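Local coordinates for protein BAT-2 beta-lactamase (Bacillus atrophaeus, PDB 6W5G) that probably confers beta-lactam resistance by hydrolysing the lactam ring of antibiotics, as a class D serine beta-lactamase, at residues 148-153 with 176-181; 170-175 with 241-246. One frame throughout, in Å; residues are numbered along the deposited sequence.

Contact 1: residues 148-153 with 176-181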
loop_
_atom_site.group_PDB
_atom_site.type_symbol
_atom_site.label_atom_id
_atom_site.label_comp_id
_atom_site.label_asym_id
_atom_site.label_seq_id
_atom_site.Cartn_x
_atom_site.Cartn_y
_atom_site.Cartn_z
ATOM N N ILE A 148 13.841 -3.461 -7.576
ATOM C CA ILE A 148 13.008 -4.041 -6.529
ATOM C C ILE A 148 12.030 -5.081 -7.057
ATOM O O ILE A 148 11.234 -5.612 -6.276
ATOM C CB ILE A 148 12.298 -2.970 -5.675
ATOM C CG1 ILE A 148 11.240 -2.222 -6.496
ATOM C CG2 ILE A 148 13.322 -1.996 -5.088
ATOM C CD1 ILE A 148 10.265 -1.400 -5.634
ATOM N N SER A 149 12.076 -5.396 -8.349
ATOM C CA SER A 149 11.233 -6.426 -8.962
ATOM C C SER A 149 9.754 -6.227 -8.618
ATOM O O SER A 149 9.099 -7.097 -8.041
ATOM C CB SER A 149 11.706 -7.834 -8.574
ATOM O OG SER A 149 13.054 -8.049 -8.953
ATOM N N TYR A 150 9.229 -5.061 -8.991
ATOM C CA TYR A 150 7.861 -4.680 -8.627
ATOM C C TYR A 150 6.897 -5.089 -9.738
ATOM O O TYR A 150 6.724 -4.374 -10.728
ATOM C CB TYR A 150 7.780 -3.186 -8.344
ATOM C CG TYR A 150 6.491 -2.748 -7.675
ATOM C CD1 TYR A 150 5.379 -2.372 -8.433
ATOM C CD2 TYR A 150 6.381 -2.707 -6.285
ATOM C CE1 TYR A 150 4.196 -1.968 -7.824
ATOM C CE2 TYR A 150 5.203 -2.300 -5.668
ATOM C CZ TYR A 150 4.114 -1.935 -6.442
ATOM O OH TYR A 150 2.936 -1.524 -5.845
ATOM N N GLY A 151 6.252 -6.236 -9.562
ATOM C CA GLY A 151 5.243 -6.670 -10.511
ATOM C C GLY A 151 5.810 -6.839 -11.906
ATOM O O GLY A 151 6.946 -7.299 -12.098
ATOM N N ASN A 152 5.018 -6.457 -12.903
ATOM C CA ASN A 152 5.468 -6.554 -14.289
ATOM C C ASN A 152 6.409 -5.424 -14.694
ATOM O O ASN A 152 6.889 -5.421 -15.830
ATOM C CB ASN A 152 4.285 -6.688 -15.257
ATOM C CG ASN A 152 3.437 -5.428 -15.344
ATOM O OD1 ASN A 152 3.730 -4.422 -14.709
ATOM N ND2 ASN A 152 2.381 -5.484 -16.149
ATOM N N GLU A 153 6.683 -4.479 -13.791
ATOM C CA GLU A 153 7.649 -3.405 -14.011
ATOM C C GLU A 153 7.291 -2.511 -15.194
ATOM O O GLU A 153 8.148 -1.786 -15.701
ATOM C CB GLU A 153 9.084 -3.939 -14.138
ATOM C CG GLU A 153 9.517 -4.811 -12.971
ATOM C CD GLU A 153 10.869 -5.473 -13.185
ATOM O OE1 GLU A 153 11.618 -5.037 -14.085
ATOM O OE2 GLU A 153 11.180 -6.439 -12.453
ATOM N N LYS A 176 2.336 -8.437 -0.992
ATOM C CA LYS A 176 2.708 -8.909 0.339
ATOM C C LYS A 176 4.217 -9.037 0.457
ATOM O O LYS A 176 4.804 -8.627 1.467
ATOM C CB LYS A 176 2.028 -10.249 0.634
ATOM C CG LYS A 176 2.373 -10.854 1.996
ATOM C CD LYS A 176 3.550 -11.830 1.915
ATOM C CE LYS A 176 3.229 -13.037 1.070
ATOM N NZ LYS A 176 4.389 -13.987 1.012
ATOM N N ASP A 177 4.862 -9.607 -0.568
ATOM C CA ASP A 177 6.315 -9.746 -0.541
ATOM C C ASP A 177 6.994 -8.387 -0.484
ATOM O O ASP A 177 7.963 -8.204 0.261
ATOM C CB ASP A 177 6.804 -10.520 -1.766
ATOM C CG ASP A 177 6.443 -11.989 -1.711
ATOM O OD1 ASP A 177 6.193 -12.514 -0.603
ATOM O OD2 ASP A 177 6.424 -12.621 -2.783
ATOM N N PHE A 178 6.504 -7.420 -1.268
ATOM C CA PHE A 178 7.099 -6.089 -1.235
ATOM C C PHE A 178 6.954 -5.454 0.147
ATOM O O PHE A 178 7.921 -4.912 0.697
ATOM C CB PHE A 178 6.479 -5.197 -2.311
ATOM C CG PHE A 178 6.798 -3.748 -2.125
ATOM C CD1 PHE A 178 8.074 -3.260 -2.405
ATOM C CD2 PHE A 178 5.846 -2.882 -1.615
ATOM C CE1 PHE A 178 8.379 -1.922 -2.188
ATOM C CE2 PHE A 178 6.140 -1.551 -1.401
ATOM C CZ PHE A 178 7.404 -1.067 -1.689
ATOM N N ILE A 179 5.752 -5.514 0.730
ATOM C CA ILE A 179 5.550 -4.926 2.052
ATOM C C ILE A 179 6.385 -5.652 3.095
ATOM O O ILE A 179 6.940 -5.028 4.009
ATOM C CB ILE A 179 4.054 -4.885 2.423
ATOM C CG1 ILE A 179 3.285 -3.980 1.455
ATOM C CG2 ILE A 179 3.869 -4.414 3.877
ATOM C CD1 ILE A 179 3.720 -2.540 1.484
ATOM N N GLU A 180 6.509 -6.978 2.972
ATOM C CA GLU A 180 7.348 -7.714 3.912
ATOM C C GLU A 180 8.809 -7.287 3.798
ATOM O O GLU A 180 9.511 -7.162 4.813
ATOM C CB GLU A 180 7.207 -9.222 3.690
ATOM C CG GLU A 180 8.036 -10.032 4.685
ATOM C CD GLU A 180 7.838 -11.525 4.545
ATOM O OE1 GLU A 180 7.074 -11.945 3.653
ATOM O OE2 GLU A 180 8.463 -12.281 5.321
ATOM N N HIS A 181 9.279 -7.051 2.569
ATOM C CA HIS A 181 10.644 -6.572 2.376
ATOM C C HIS A 181 10.830 -5.179 2.957
ATOM O O HIS A 181 11.887 -4.875 3.519
ATOM C CB HIS A 181 11.007 -6.603 0.891
ATOM C CG HIS A 181 11.072 -7.985 0.322
ATOM N ND1 HIS A 181 10.861 -8.251 -1.012
ATOM C CD2 HIS A 181 11.296 -9.181 0.913
ATOM C CE1 HIS A 181 10.980 -9.550 -1.225
ATOM N NE2 HIS A 181 11.246 -10.137 -0.072
HETATM O O HOH W 1 10.559 -6.397 -2.986
#

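Contact 2: residues 170-175 with 241-246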
loop_
_atom_site.group_PDB
_atom_site.type_symbol
_atom_site.label_atom_id
_atom_site.label_comp_id
_atom_site.label_asym_id
_atom_site.label_seq_id
_atom_site.Cartn_x
_atom_site.Cartn_y
_atom_site.Cartn_z
ATOM N N ILE A 170 0.618 -5.961 -10.507
ATOM C CA ILE A 170 1.297 -6.673 -9.430
ATOM C C ILE A 170 0.253 -7.528 -8.723
ATOM O O ILE A 170 -0.900 -7.111 -8.575
ATOM C CB ILE A 170 2.029 -5.677 -8.488
ATOM C CG1 ILE A 170 2.849 -6.420 -7.444
ATOM C CG2 ILE A 170 1.056 -4.684 -7.813
ATOM C CD1 ILE A 170 3.819 -5.525 -6.664
ATOM N N SER A 171 0.636 -8.743 -8.318
ATOM C CA SER A 171 -0.352 -9.594 -7.668
ATOM C C SER A 171 -0.445 -9.268 -6.181
ATOM O O SER A 171 0.476 -8.681 -5.599
ATOM C CB SER A 171 -0.001 -11.072 -7.842
ATOM O OG SER A 171 1.104 -11.434 -7.049
ATOM N N PRO A 172 -1.570 -9.614 -5.546
ATOM C CA PRO A 172 -1.638 -9.481 -4.084
ATOM C C PRO A 172 -0.488 -10.165 -3.353
ATOM O O PRO A 172 0.038 -9.592 -2.389
ATOM C CB PRO A 172 -3.018 -10.069 -3.753
ATOM C CG PRO A 172 -3.841 -9.726 -4.969
ATOM C CD PRO A 172 -2.894 -9.902 -6.133
ATOM N N LEU A 173 -0.069 -11.362 -3.790
ATOM C CA LEU A 173 1.065 -12.019 -3.144
ATOM C C LEU A 173 2.355 -11.236 -3.356
ATOM O O LEU A 173 3.177 -11.128 -2.437
ATOM C CB LEU A 173 1.212 -13.458 -3.640
ATOM C CG LEU A 173 0.215 -14.448 -3.028
ATOM C CD1 LEU A 173 0.131 -15.724 -3.851
ATOM C CD2 LEU A 173 0.598 -14.774 -1.581
ATOM N N GLU A 174 2.547 -10.679 -4.555
ATOM C CA GLU A 174 3.718 -9.845 -4.806
ATOM C C GLU A 174 3.690 -8.569 -3.965
ATOM O O GLU A 174 4.742 -8.104 -3.504
ATOM C CB GLU A 174 3.816 -9.521 -6.297
ATOM C CG GLU A 174 4.221 -10.711 -7.145
ATOM C CD GLU A 174 4.124 -10.465 -8.647
ATOM O OE1 GLU A 174 3.250 -9.701 -9.108
ATOM O OE2 GLU A 174 4.929 -11.065 -9.385
ATOM N N GLU A 175 2.501 -7.980 -3.761
ATOM C CA GLU A 175 2.392 -6.843 -2.848
ATOM C C GLU A 175 2.770 -7.248 -1.426
ATOM O O GLU A 175 3.471 -6.504 -0.727
ATOM C CB GLU A 175 0.978 -6.253 -2.883
ATOM C CG GLU A 175 0.660 -5.476 -4.167
ATOM C CD GLU A 175 0.448 -3.981 -3.951
ATOM O OE1 GLU A 175 0.923 -3.433 -2.923
ATOM O OE2 GLU A 175 -0.178 -3.350 -4.844
ATOM N N VAL A 241 -2.347 -8.227 3.158
ATOM C CA VAL A 241 -2.832 -7.661 1.905
ATOM C C VAL A 241 -4.287 -8.068 1.751
ATOM O O VAL A 241 -4.612 -9.256 1.841
ATOM C CB VAL A 241 -2.025 -8.170 0.697
ATOM C CG1 VAL A 241 -2.750 -7.839 -0.611
ATOM C CG2 VAL A 241 -0.615 -7.591 0.702
ATOM N N THR A 242 -5.160 -7.091 1.518
ATOM C CA THR A 242 -6.531 -7.351 1.107
ATOM C C THR A 242 -6.726 -6.758 -0.278
ATOM O O THR A 242 -6.288 -5.632 -0.538
ATOM C CB THR A 242 -7.512 -6.734 2.097
ATOM O OG1 THR A 242 -7.333 -7.359 3.372
ATOM C CG2 THR A 242 -8.947 -6.945 1.630
ATOM N N ASN A 243 -7.368 -7.520 -1.164
ATOM C CA ASN A 243 -7.619 -7.098 -2.535
ATOM C C ASN A 243 -9.000 -7.629 -2.886
ATOM O O ASN A 243 -9.281 -8.804 -2.654
ATOM C CB ASN A 243 -6.523 -7.668 -3.455
ATOM C CG ASN A 243 -6.897 -7.643 -4.923
ATOM O OD1 ASN A 243 -7.378 -8.634 -5.460
ATOM N ND2 ASN A 243 -6.618 -6.532 -5.593
ATOM N N VAL A 244 -9.882 -6.774 -3.400
ATOM C CA VAL A 244 -11.301 -7.113 -3.453
ATOM C C VAL A 244 -11.959 -6.323 -4.575
ATOM O O VAL A 244 -11.456 -5.281 -5.000
ATOM C CB VAL A 244 -11.968 -6.837 -2.078
ATOM C CG1 VAL A 244 -11.940 -5.329 -1.751
ATOM C CG2 VAL A 244 -13.385 -7.412 -2.009
ATOM N N ASP A 245 -13.102 -6.824 -5.054
ATOM C CA ASP A 245 -13.888 -6.157 -6.087
ATOM C C ASP A 245 -14.780 -5.067 -5.498
ATOM O O ASP A 245 -15.994 -5.040 -5.735
ATOM C CB ASP A 245 -14.679 -7.178 -6.914
ATOM C CG ASP A 245 -15.782 -7.886 -6.115
ATOM O OD1 ASP A 245 -15.692 -7.953 -4.872
ATOM O OD2 ASP A 245 -16.742 -8.388 -6.750
ATOM N N ALA A 246 -14.176 -4.158 -4.741
ATOM C CA ALA A 246 -14.882 -3.066 -4.070
ATOM C C ALA A 246 -13.872 -1.949 -3.840
ATOM O O ALA A 246 -12.739 -2.021 -4.318
ATOM C CB ALA A 246 -15.513 -3.550 -2.758
#

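Contact 1: residues 148-153 with 176-181
The backbones of 148-153 and 176-181 meet through Y150 and F178, whose CA atoms are nearest across the pair at 7.6 Å, leaving the gap to be filled by side chains. Residues 148-153 run from the end of helix 138-147 into a loop: S149 leaves the helix with positive phi in a Schellman motif, and a type II' turn follows from Y150 to E153. Residues 176-181 are regular helix. The CB of Y150 does not itself point at the helix; with CG anti to the backbone N (chi1 -167°), the ring edge is brought across to F178, and the two rings form a T-shaped pair. CE2 of Y150 stands above one face of F178, toward its rim, 4.1 Å from CD2; the centroids are 5.5 Å apart and the planes meet at 83°. Beside this pair, I148 lays CD1 obliquely against the F178 ring, 4.0 Å from CE1. Further out, a water lies 2.7 Å from H181 ND1 in the imidazole plane and donates a weak bond to the carbonyl O of I148. Y150, G151 and N152 spell the Tyr-Gly-Asn motif of class D enzymes. F78, next to the carboxylated K79, makes a second edge-to-face pair with Y150, while P81 and L84 of helix 81-88 pack on F178. The chemistry is that of a buried edge-to-face aromatic contact: a slightly positive C-H edge is directed at a pi face, the direct side-chain contacts are apolar, and a water also bridges the two segments.

Contact 2: residues 170-175 with 241-246
Helix-on-sheet packing joins P172 and E175, in the first turn of helix 172-184, to V241 and N243 near the end of strand 236-244, an inner strand of the six-stranded antiparallel sheet. Contact is made at two neighbouring spots. V241 spreads both methyl groups under the helix start: CG1 lies 3.9 Å from P172 CB, and CG2 reaches 3.7 Å from the carbonyl O of P172 and 4.1 Å from E175 CB. Placing CG1 anti to the backbone N (chi1 166°) is what lets the two methyls straddle that carbonyl. Two residues along the strand, N243 receives the proline ring, whose CG sits 3.7 Å from the amide carbon CG of N243 and crosses the side chain obliquely; the amide oxygen OD1 is meanwhile hydrogen-bonded to R67. The helix start itself is fixed by a capping box, in which E174 N donates to S171 OG over 3.0 Å and S171 N returns a nearly straight bond of 2.9 Å (168°) to E174 OE1, met on the anti side of the carboxylate. This layering belongs to the penicillin-recognising fold of serine beta-lactamases and transpeptidases, in which helices flank a central sheet: V241 and N243 face helix 172-184, whereas the alternating T242 and V244 pack on A251 of helix 248-261. E175 lays its CB against V241, then bends at chi2 (-114°), and its carboxylate OE2 is hydrogen-bonded to T77 OG1, two residues before the carboxylated K79.

Overall arrangement
Contacts 1 and 2 have centres about 12 Å apart and share helix 172-184, contact 2 using its first turn and contact 1 the part that follows. Along the chain the segments alternate: 148-153, 170-175, 176-181, then 241-246. Through this shared helix, the sheet is joined by way of strand 236-244 to the loop after helix 138-147. The two contacts also touch directly, with Y150 CZ 3.6 Å from I170 CD1 and K176 N 3.5 Å from V241 CG2. Both contacts border the segment leading to the carboxylated K79, consistent with shared second-shell placement beside the active site.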